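Local coordinates for uncharacterized protein (Bacteroides ovatus CL02T12C04, PDB 6PTM) that probably acts as an exo-carrageenase of glycoside hydrolase family GH42, hydrolysing carrageenan sugar chains from their ends, at residues I409-L414 with D455-V460; T391-M396 with R416-I421; K478-Y483 with Y526-N531. All coordinates share one frame; numbering follows the deposited sequence. Where two conformers were deposited one is given.

Interaction 1 of 3, residues I409-L414 with D455-V460; sequences IDLEAL and DFMKSV
Leu411 and Glu412 rest against Phe456 and Val460 where helix 411-417 packs on helix 448-460, two successive outer helices of the (beta/alpha)8 barrel expected of a GH42 enzyme. Leu411 has the most surface buried. Its chi1 of -176° sets CG opposite the backbone N and directs the branched end at the second helix, where CD2 lies 3.9 Å from Phe456 CD2. The same methyl is 4.0 Å from Met457 CE. The leucine and phenylalanine side chains run antiparallel alongside each other, and that of Met457 lies roughly perpendicular to the leucine.

The Phe456 ring turns its edge to the first helical turn: Glu412 N lies in the ring plane, 3.8 Å from CE2. Val460 CG2 sits over the rim of one ring face, and the ring stacks with that of Trp400. Glu412 contributes its aliphatic CB and CG, while its OE2 bonds to Thr601. Beside the contact, Asp410 N-caps helix 411-417, its OD1 accepting from Ala413 N at 3.1 Å, with the donor standing above the carboxylate plane. No hydrogen bond joins the two segments, and their closest approach is Val460 CG1 to Glu412 O, 3.6 Å.

Interaction 2 of 3, residues T391-M396 with R416-I421; sequences THIKIM and RNSEII
The contact lies in a beta-alpha-beta unit of the expected (beta/alpha)8 barrel, strand 391-394, helix 411-417 and strand 421-423: Thr391 and His392, at the start of the first strand, meet Ser418, Glu419 and Ile420 in the loop leading to the second. The direction from Thr391 to Ile393 is 93° from that of Asn417 to Ile420. Glu419 OE1 takes two bonds from one residue, Thr391. The backbone N approaches on the anti side of the carboxylate, close to its plane, at 2.8 Å with an N-H...O angle of 160°. Thr391 OG1 donates to the same oxygen at 2.8 Å, nearly along its C-O axis. The glutamate reaches back because its chain bends at chi2 (70°). In return, Ile420 N donates to Thr391 O at 3.2 Å, an almost straight bond.

His392 and Ile420 lie side by side and point the same way, with His392 CD2 3.8 Å from Ile420 CB. Packing is tight at the root of the side chain, where His392 CB is 3.1 Å from Ile420 O; the ring's NE2 bonds to Leu286 O. Ser418 OG, bonded to Leu414 O, also accepts from two waters. One water donates as well to Thr391 OG1, and the other accepts from Ile393 N at 3.0 Å. With two donors converging on OE1, the Glu419 carboxylate is probably favoured in its ionised form, and the waters add partners to the buried serine hydroxyl and serve Ile393 N.

Interaction 3 of 3, residues K478-Y483 with Y526-N531; sequences KYRDLY and YAASNN
Arg480 and Leu482 receive a type II beta turn, Tyr526 to Ser529, that projects from the facing loop. At the first position of the turn, Tyr526 O accepts from both Ser529 N and Ser529 OG, the hydroxyl at 2.6 Å, so the turn is closed by backbone and side chain together. The tyrosine side chain starts out away from segment 478-483 and meets the ring of His532 edge-to-face.

Ala527 supplies the one direct hydrogen bond across the contact. Its carbonyl O accepts from Arg480 NH1 at 3.0 Å (N-H...O 157°), with the donor in the carbonyl plane and the oxygen at the guanidinium edge, in the plane of that group. Bends at chi2 and chi3 (73° and 42°) curl the arginine into place. Its NE bonds back to Tyr479 O at 2.9 Å, while Thr476 O takes NH2 and Asn524 O also takes NH1, so these bonds fix the rotation of the guanidinium.

Ala528, in the left-handed region usual for the third residue of such a turn, buries as much surface in the contact as Arg480 does. Its CB touches Arg480 CG at 3.6 Å and Leu482 CB at 4.0 Å, and Leu482 CD1 reaches its CA at 3.8 Å. A water accepts a hydrogen bond from Asp481 N and donates one to Ala528 O, linking the two backbones.

Ser529 brings its N to 3.7 Å from Arg480 CD. The chain enters a 3-10 segment at Asn530, and Asn531 ND2 donates to Ser529 OG, its partner lying in the amide plane. Both loops follow barrel strands, 466-471 and 503-506, and so belong to the C-terminal rim, the side on which (beta/alpha)8 glycosidases carry their active sites.

How the interactions relate
From the N terminus, strand 391-394 opens interaction 2, which closes on 416-421 across a loop of 19 residues. Segment 409-414 starts interaction 1 inside that loop and finds its partner, 455-460, beyond it, so the two contacts cross along the chain. They share helix 411-417, their centres are 9 Å apart, and they touch through Met457 SD and Ile421 CG2 (3.5 Å), tying a barrel strand and two outer helices into one packed block. Interaction 3 follows in series, closing a 42-residue excursion that joins the loop after strand 466-471 to the loop after strand 503-506. Its centre lies about 31 Å from that of interaction 1, and its nearest atoms are about 10 Å from interaction 2.

Interaction 1 of 3, residues I409-L414 with D455-V460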
loop_
_atom_site.group_PDB
_atom_site.type_symbol
_atom_site.label_atom_id
_atom_site.label_comp_id
_atom_site.label_asym_id
_atom_site.label_seq_id
_atom_site.Cartn_x
_atom_site.Cartn_y
_atom_site.Cartn_z
ATOM N N ILE A 409 -0.693 11.756 10.956
ATOM C CA ILE A 409 -0.880 11.244 9.582
ATOM C C ILE A 409 -2.370 11.234 9.255
ATOM O O ILE A 409 -3.141 10.379 9.814
ATOM C CB ILE A 409 -0.225 9.859 9.433
ATOM C CG1 ILE A 409 1.277 9.958 9.696
ATOM C CG2 ILE A 409 -0.532 9.263 8.074
ATOM C CD1 ILE A 409 2.031 10.997 8.864
ATOM N N ASP A 410 -2.722 12.112 8.324
ATOM C CA ASP A 410 -4.080 12.274 7.756
ATOM C C ASP A 410 -4.038 11.623 6.372
ATOM O O ASP A 410 -3.592 12.278 5.436
ATOM C CB ASP A 410 -4.468 13.752 7.748
ATOM C CG ASP A 410 -5.848 14.089 7.184
ATOM O OD1 ASP A 410 -6.462 13.224 6.500
ATOM O OD2 ASP A 410 -6.297 15.222 7.411
ATOM N N LEU A 411 -4.386 10.349 6.267
ATOM C CA LEU A 411 -4.183 9.590 5.005
ATOM C C LEU A 411 -4.953 10.282 3.869
ATOM O O LEU A 411 -4.478 10.296 2.711
ATOM C CB LEU A 411 -4.641 8.130 5.183
ATOM C CG LEU A 411 -4.398 7.211 3.988
ATOM C CD1 LEU A 411 -2.965 7.284 3.515
ATOM C CD2 LEU A 411 -4.748 5.767 4.320
ATOM N N GLU A 412 -6.151 10.783 4.142
ATOM C CA GLU A 412 -6.948 11.436 3.084
ATOM C C GLU A 412 -6.176 12.655 2.574
ATOM O O GLU A 412 -5.991 12.776 1.362
ATOM C CB GLU A 412 -8.291 11.936 3.593
ATOM C CG GLU A 412 -9.003 12.750 2.544
ATOM C CD GLU A 412 -10.473 13.014 2.847
ATOM O OE1 GLU A 412 -10.759 13.153 4.049
ATOM O OE2 GLU A 412 -11.315 13.106 1.909
ATOM N N ALA A 413 -5.729 13.522 3.480
ATOM C CA ALA A 413 -5.117 14.806 3.067
ATOM C C ALA A 413 -3.798 14.489 2.354
ATOM O O ALA A 413 -3.542 15.068 1.297
ATOM C CB ALA A 413 -4.951 15.738 4.239
ATOM N N LEU A 414 -2.994 13.571 2.880
ATOM C CA LEU A 414 -1.661 13.313 2.284
ATOM C C LEU A 414 -1.856 12.632 0.932
ATOM O O LEU A 414 -1.092 12.937 0.017
ATOM C CB LEU A 414 -0.782 12.505 3.236
ATOM C CG LEU A 414 -0.481 13.215 4.551
ATOM C CD1 LEU A 414 0.436 12.375 5.420
ATOM C CD2 LEU A 414 0.154 14.573 4.322
ATOM N N ASP A 455 -8.321 0.751 -0.847
ATOM C CA ASP A 455 -9.682 1.172 -1.271
ATOM C C ASP A 455 -9.976 2.589 -0.748
ATOM O O ASP A 455 -10.636 3.373 -1.474
ATOM C CB ASP A 455 -10.742 0.135 -0.873
ATOM C CG ASP A 455 -10.686 -1.128 -1.728
ATOM O OD1 ASP A 455 -9.937 -1.100 -2.751
ATOM O OD2 ASP A 455 -11.355 -2.142 -1.351
ATOM N N PHE A 456 -9.491 2.934 0.437
ATOM C CA PHE A 456 -9.664 4.292 0.987
ATOM C C PHE A 456 -8.848 5.277 0.124
ATOM O O PHE A 456 -9.397 6.309 -0.315
ATOM C CB PHE A 456 -9.360 4.304 2.486
ATOM C CG PHE A 456 -9.492 5.668 3.110
ATOM C CD1 PHE A 456 -10.736 6.162 3.482
ATOM C CD2 PHE A 456 -8.383 6.500 3.245
ATOM C CE1 PHE A 456 -10.856 7.439 4.029
ATOM C CE2 PHE A 456 -8.505 7.763 3.822
ATOM C CZ PHE A 456 -9.739 8.238 4.200
ATOM N N MET A 457 -7.570 4.988 -0.084
ATOM C CA MET A 457 -6.663 5.840 -0.886
ATOM C C MET A 457 -7.254 6.018 -2.314
ATOM O O MET A 457 -7.253 7.151 -2.823
ATOM C CB MET A 457 -5.278 5.191 -0.946
ATOM C CG MET A 457 -4.491 5.254 0.321
ATOM S SD MET A 457 -2.931 4.294 0.141
ATOM C CE MET A 457 -2.871 3.365 1.672
ATOM N N LYS A 458 -7.768 4.957 -2.954
ATOM C CA LYS A 458 -8.323 5.079 -4.317
ATOM C C LYS A 458 -9.699 5.769 -4.275
ATOM O O LYS A 458 -10.052 6.421 -5.279
ATOM C CB LYS A 458 -8.409 3.716 -4.997
ATOM C CG LYS A 458 -7.062 3.070 -5.305
ATOM C CD LYS A 458 -6.317 3.765 -6.444
ATOM C CE LYS A 458 -6.833 3.265 -7.769
ATOM N NZ LYS A 458 -6.173 3.944 -8.889
ATOM N N SER A 459 -10.439 5.706 -3.168
ATOM C CA SER A 459 -11.680 6.508 -3.005
ATOM C C SER A 459 -11.315 7.994 -3.015
ATOM O O SER A 459 -12.018 8.799 -3.677
ATOM C CB SER A 459 -12.435 6.102 -1.767
ATOM O OG SER A 459 -12.949 4.754 -1.897
ATOM N N VAL A 460 -10.237 8.345 -2.321
ATOM C CA VAL A 460 -9.760 9.747 -2.208
ATOM C C VAL A 460 -9.251 10.238 -3.568
ATOM O O VAL A 460 -9.714 11.331 -4.016
ATOM C CB VAL A 460 -8.683 9.896 -1.123
ATOM C CG1 VAL A 460 -8.059 11.289 -1.171
ATOM C CG2 VAL A 460 -9.261 9.629 0.249
#

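Interaction 2 of 3, residues T391-M396 with R416-I421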
loop_
_atom_site.group_PDB
_atom_site.type_symbol
_atom_site.label_atom_id
_atom_site.label_comp_id
_atom_site.label_asym_id
_atom_site.label_seq_id
_atom_site.Cartn_x
_atom_site.Cartn_y
_atom_site.Cartn_z
ATOM N N THR A 391 5.010 14.156 -6.198
ATOM C CA THR A 391 5.438 13.815 -4.836
ATOM C C THR A 391 4.564 12.692 -4.300
ATOM O O THR A 391 3.382 12.569 -4.690
ATOM C CB THR A 391 5.455 15.041 -3.921
ATOM O OG1 THR A 391 4.115 15.492 -3.702
ATOM C CG2 THR A 391 6.310 16.149 -4.499
ATOM N N HIS A 392 5.146 11.987 -3.345
ATOM C CA HIS A 392 4.456 11.006 -2.500
ATOM C C HIS A 392 5.227 10.848 -1.210
ATOM O O HIS A 392 6.351 11.351 -1.085
ATOM C CB HIS A 392 4.288 9.674 -3.261
ATOM C CG HIS A 392 5.543 9.173 -3.876
ATOM N ND1 HIS A 392 6.309 8.182 -3.288
ATOM C CD2 HIS A 392 6.138 9.490 -5.043
ATOM C CE1 HIS A 392 7.343 7.926 -4.061
ATOM N NE2 HIS A 392 7.258 8.718 -5.170
ATOM N N ILE A 393 4.622 10.093 -0.312
ATOM C CA ILE A 393 5.123 9.864 1.059
ATOM C C ILE A 393 5.040 8.360 1.342
ATOM O O ILE A 393 3.997 7.735 1.000
ATOM C CB ILE A 393 4.287 10.724 2.028
ATOM C CG1 ILE A 393 4.279 12.202 1.619
ATOM C CG2 ILE A 393 4.737 10.550 3.467
ATOM C CD1 ILE A 393 3.108 12.985 2.243
ATOM N N LYS A 394 6.079 7.790 1.959
ATOM C CA LYS A 394 6.055 6.347 2.323
ATOM C C LYS A 394 5.225 6.191 3.607
ATOM O O LYS A 394 5.780 5.982 4.708
ATOM C CB LYS A 394 7.463 5.784 2.436
ATOM C CG LYS A 394 7.488 4.296 2.770
ATOM C CD LYS A 394 8.832 3.781 3.131
ATOM C CE LYS A 394 9.822 3.878 1.977
ATOM N NZ LYS A 394 11.127 3.247 2.317
ATOM N N ILE A 395 3.914 6.340 3.460
ATOM C CA ILE A 395 2.964 6.319 4.602
ATOM C C ILE A 395 2.728 4.867 5.006
ATOM O O ILE A 395 2.476 4.046 4.117
ATOM C CB ILE A 395 1.640 6.998 4.233
ATOM C CG1 ILE A 395 1.833 8.491 3.958
ATOM C CG2 ILE A 395 0.615 6.734 5.313
ATOM C CD1 ILE A 395 0.660 9.081 3.213
ATOM N N MET A 396 2.758 4.588 6.307
ATOM C CA MET A 396 2.375 3.253 6.827
ATOM C C MET A 396 0.854 3.176 6.806
ATOM O O MET A 396 0.218 3.866 7.573
ATOM C CB MET A 396 2.879 3.078 8.257
ATOM C CG MET A 396 4.386 3.024 8.349
ATOM S SD MET A 396 4.938 3.474 10.002
ATOM C CE MET A 396 3.936 2.395 11.049
ATOM N N ARG A 416 -4.518 12.993 -1.153
ATOM C CA ARG A 416 -5.050 14.059 -2.040
ATOM C C ARG A 416 -3.904 14.984 -2.471
ATOM O O ARG A 416 -3.828 15.328 -3.657
ATOM C CB ARG A 416 -6.144 14.816 -1.290
ATOM C CG ARG A 416 -6.650 16.065 -1.993
ATOM C CD ARG A 416 -7.470 16.898 -1.019
ATOM N NE ARG A 416 -6.565 17.566 -0.108
ATOM C CZ ARG A 416 -6.869 17.957 1.118
ATOM N NH1 ARG A 416 -8.083 17.780 1.581
ATOM N NH2 ARG A 416 -5.956 18.547 1.862
ATOM N N ASN A 417 -3.060 15.353 -1.524
ATOM C CA ASN A 417 -1.948 16.314 -1.751
ATOM C C ASN A 417 -0.817 15.720 -2.593
ATOM O O ASN A 417 0.064 16.498 -3.024
ATOM C CB ASN A 417 -1.438 16.896 -0.441
ATOM C CG ASN A 417 -2.477 17.795 0.188
ATOM O OD1 ASN A 417 -3.520 18.025 -0.428
ATOM N ND2 ASN A 417 -2.220 18.258 1.405
ATOM N N SER A 418 -0.826 14.405 -2.779
ATOM C CA SER A 418 0.251 13.697 -3.505
ATOM C C SER A 418 -0.162 13.382 -4.946
ATOM O O SER A 418 -1.265 12.911 -5.155
ATOM C CB SER A 418 0.593 12.425 -2.786
ATOM O OG SER A 418 1.280 12.667 -1.585
ATOM N N GLU A 419 0.730 13.645 -5.893
ATOM C CA GLU A 419 0.533 13.309 -7.327
ATOM C C GLU A 419 0.535 11.782 -7.507
ATOM O O GLU A 419 -0.096 11.312 -8.434
ATOM C CB GLU A 419 1.549 14.035 -8.207
ATOM C CG GLU A 419 1.412 15.542 -8.163
ATOM C CD GLU A 419 1.804 16.242 -6.870
ATOM O OE1 GLU A 419 2.677 15.744 -6.134
ATOM O OE2 GLU A 419 1.224 17.294 -6.609
ATOM N N ILE A 420 1.322 11.075 -6.689
ATOM C CA ILE A 420 1.429 9.585 -6.700
ATOM C C ILE A 420 0.990 9.090 -5.310
ATOM O O ILE A 420 1.367 9.730 -4.350
ATOM C CB ILE A 420 2.870 9.147 -7.049
ATOM C CG1 ILE A 420 3.264 9.455 -8.498
ATOM C CG2 ILE A 420 3.110 7.690 -6.702
ATOM C CD1 ILE A 420 4.730 9.298 -8.785
ATOM N N ILE A 421 0.194 8.025 -5.230
ATOM C CA ILE A 421 -0.241 7.451 -3.927
ATOM C C ILE A 421 0.936 6.658 -3.375
ATOM O O ILE A 421 1.220 5.581 -3.893
ATOM C CB ILE A 421 -1.514 6.613 -4.067
ATOM C CG1 ILE A 421 -2.639 7.431 -4.694
ATOM C CG2 ILE A 421 -1.922 6.060 -2.723
ATOM C CD1 ILE A 421 -3.830 6.604 -5.075
HETATM O O HOH W 1 2.938 14.765 -1.222
HETATM O O HOH W 2 1.646 9.774 -0.679
#

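Interaction 3 of 3, residues K478-Y483 with Y526-N531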
loop_
_atom_site.group_PDB
_atom_site.type_symbol
_atom_site.label_atom_id
_atom_site.label_comp_id
_atom_site.label_asym_id
_atom_site.label_seq_id
_atom_site.Cartn_x
_atom_site.Cartn_y
_atom_site.Cartn_z
ATOM N N LYS A 478 8.094 -8.838 12.199
ATOM C CA LYS A 478 7.201 -9.698 13.026
ATOM C C LYS A 478 6.997 -11.071 12.361
ATOM O O LYS A 478 6.592 -12.020 13.093
ATOM C CB LYS A 478 5.858 -8.985 13.250
ATOM C CG LYS A 478 5.961 -7.471 13.469
ATOM N N TYR A 479 7.188 -11.191 11.030
ATOM C CA TYR A 479 6.809 -12.406 10.258
ATOM C C TYR A 479 8.025 -12.883 9.459
ATOM O O TYR A 479 8.822 -12.072 8.961
ATOM C CB TYR A 479 5.569 -12.213 9.364
ATOM C CG TYR A 479 5.434 -13.239 8.251
ATOM C CD1 TYR A 479 4.710 -14.418 8.414
ATOM C CD2 TYR A 479 6.125 -13.077 7.051
ATOM C CE1 TYR A 479 4.627 -15.376 7.407
ATOM C CE2 TYR A 479 6.040 -14.014 6.024
ATOM C CZ TYR A 479 5.297 -15.172 6.203
ATOM O OH TYR A 479 5.248 -16.075 5.175
ATOM N N ARG A 480 8.128 -14.200 9.318
ATOM C CA ARG A 480 9.194 -14.843 8.513
ATOM C C ARG A 480 8.826 -16.308 8.341
ATOM O O ARG A 480 8.291 -16.911 9.289
ATOM C CB ARG A 480 10.577 -14.712 9.171
ATOM C CG ARG A 480 11.716 -14.647 8.160
ATOM C CD ARG A 480 11.837 -13.328 7.392
ATOM N NE ARG A 480 11.617 -12.260 8.352
ATOM C CZ ARG A 480 12.525 -11.831 9.223
ATOM N NH1 ARG A 480 13.768 -12.304 9.183
ATOM N NH2 ARG A 480 12.187 -10.893 10.101
ATOM N N ASP A 481 9.080 -16.834 7.152
ATOM C CA ASP A 481 8.820 -18.254 6.829
ATOM C C ASP A 481 9.742 -18.603 5.669
ATOM O O ASP A 481 9.483 -18.128 4.523
ATOM C CB ASP A 481 7.340 -18.485 6.502
ATOM C CG ASP A 481 7.055 -19.927 6.100
ATOM O OD1 ASP A 481 7.997 -20.751 6.208
ATOM O OD2 ASP A 481 5.912 -20.215 5.651
ATOM N N LEU A 482 10.748 -19.440 5.926
ATOM C CA LEU A 482 11.726 -19.860 4.877
ATOM C C LEU A 482 10.938 -20.519 3.722
ATOM O O LEU A 482 11.343 -20.325 2.545
ATOM C CB LEU A 482 12.767 -20.806 5.493
ATOM C CG LEU A 482 13.903 -21.227 4.557
ATOM C CD1 LEU A 482 14.697 -20.017 4.065
ATOM C CD2 LEU A 482 14.830 -22.247 5.213
ATOM N N TYR A 483 9.846 -21.233 4.051
ATOM C CA TYR A 483 9.026 -22.079 3.127
ATOM C C TYR A 483 7.862 -21.273 2.525
ATOM O O TYR A 483 6.937 -21.839 1.930
ATOM C CB TYR A 483 8.528 -23.330 3.858
ATOM C CG TYR A 483 9.648 -24.078 4.558
ATOM C CD1 TYR A 483 10.827 -24.388 3.884
ATOM C CD2 TYR A 483 9.564 -24.431 5.898
ATOM C CE1 TYR A 483 11.886 -25.037 4.506
ATOM C CE2 TYR A 483 10.605 -25.106 6.531
ATOM C CZ TYR A 483 11.771 -25.415 5.837
ATOM O OH TYR A 483 12.789 -26.090 6.458
ATOM N N TYR A 526 16.892 -10.274 7.826
ATOM C CA TYR A 526 17.626 -10.910 6.697
ATOM C C TYR A 526 17.296 -12.401 6.565
ATOM O O TYR A 526 16.879 -12.816 5.468
ATOM C CB TYR A 526 19.132 -10.693 6.793
ATOM C CG TYR A 526 19.887 -11.102 5.551
ATOM C CD1 TYR A 526 19.713 -10.435 4.340
ATOM C CD2 TYR A 526 20.805 -12.147 5.593
ATOM C CE1 TYR A 526 20.429 -10.801 3.208
ATOM C CE2 TYR A 526 21.542 -12.506 4.475
ATOM C CZ TYR A 526 21.355 -11.835 3.275
ATOM O OH TYR A 526 22.082 -12.196 2.168
ATOM N N ALA A 527 17.517 -13.210 7.602
ATOM C CA ALA A 527 17.429 -14.685 7.440
ATOM C C ALA A 527 15.980 -15.077 7.077
ATOM O O ALA A 527 15.024 -14.528 7.701
ATOM C CB ALA A 527 17.948 -15.384 8.670
ATOM N N ALA A 528 15.816 -15.977 6.093
ATOM C CA ALA A 528 14.518 -16.585 5.701
ATOM C C ALA A 528 13.609 -15.512 5.074
ATOM O O ALA A 528 12.380 -15.741 4.973
ATOM C CB ALA A 528 13.865 -17.253 6.904
ATOM N N SER A 529 14.190 -14.368 4.689
ATOM C CA SER A 529 13.587 -13.356 3.786
ATOM C C SER A 529 13.803 -13.846 2.341
ATOM O O SER A 529 14.443 -14.954 2.121
ATOM C CB SER A 529 14.184 -11.969 4.031
ATOM O OG SER A 529 15.526 -11.847 3.531
ATOM N N ASN A 530 13.354 -13.041 1.380
ATOM C CA ASN A 530 13.444 -13.349 -0.065
ATOM C C ASN A 530 14.906 -13.598 -0.424
ATOM O O ASN A 530 15.118 -14.330 -1.399
ATOM C CB ASN A 530 12.784 -12.274 -0.937
ATOM C CG ASN A 530 13.342 -10.892 -0.727
ATOM O OD1 ASN A 530 12.779 -10.127 0.064
ATOM N ND2 ASN A 530 14.450 -10.597 -1.395
ATOM N N ASN A 531 15.847 -13.035 0.342
ATOM C CA ASN A 531 17.305 -13.187 0.100
ATOM C C ASN A 531 17.706 -14.679 0.184
ATOM O O ASN A 531 18.835 -15.011 -0.270
ATOM C CB ASN A 531 18.117 -12.313 1.042
ATOM C CG ASN A 531 17.845 -10.848 0.797
ATOM O OD1 ASN A 531 18.423 -10.253 -0.136
ATOM N ND2 ASN A 531 17.039 -10.255 1.669
HETATM O O HOH W 3 9.881 -14.815 4.995
#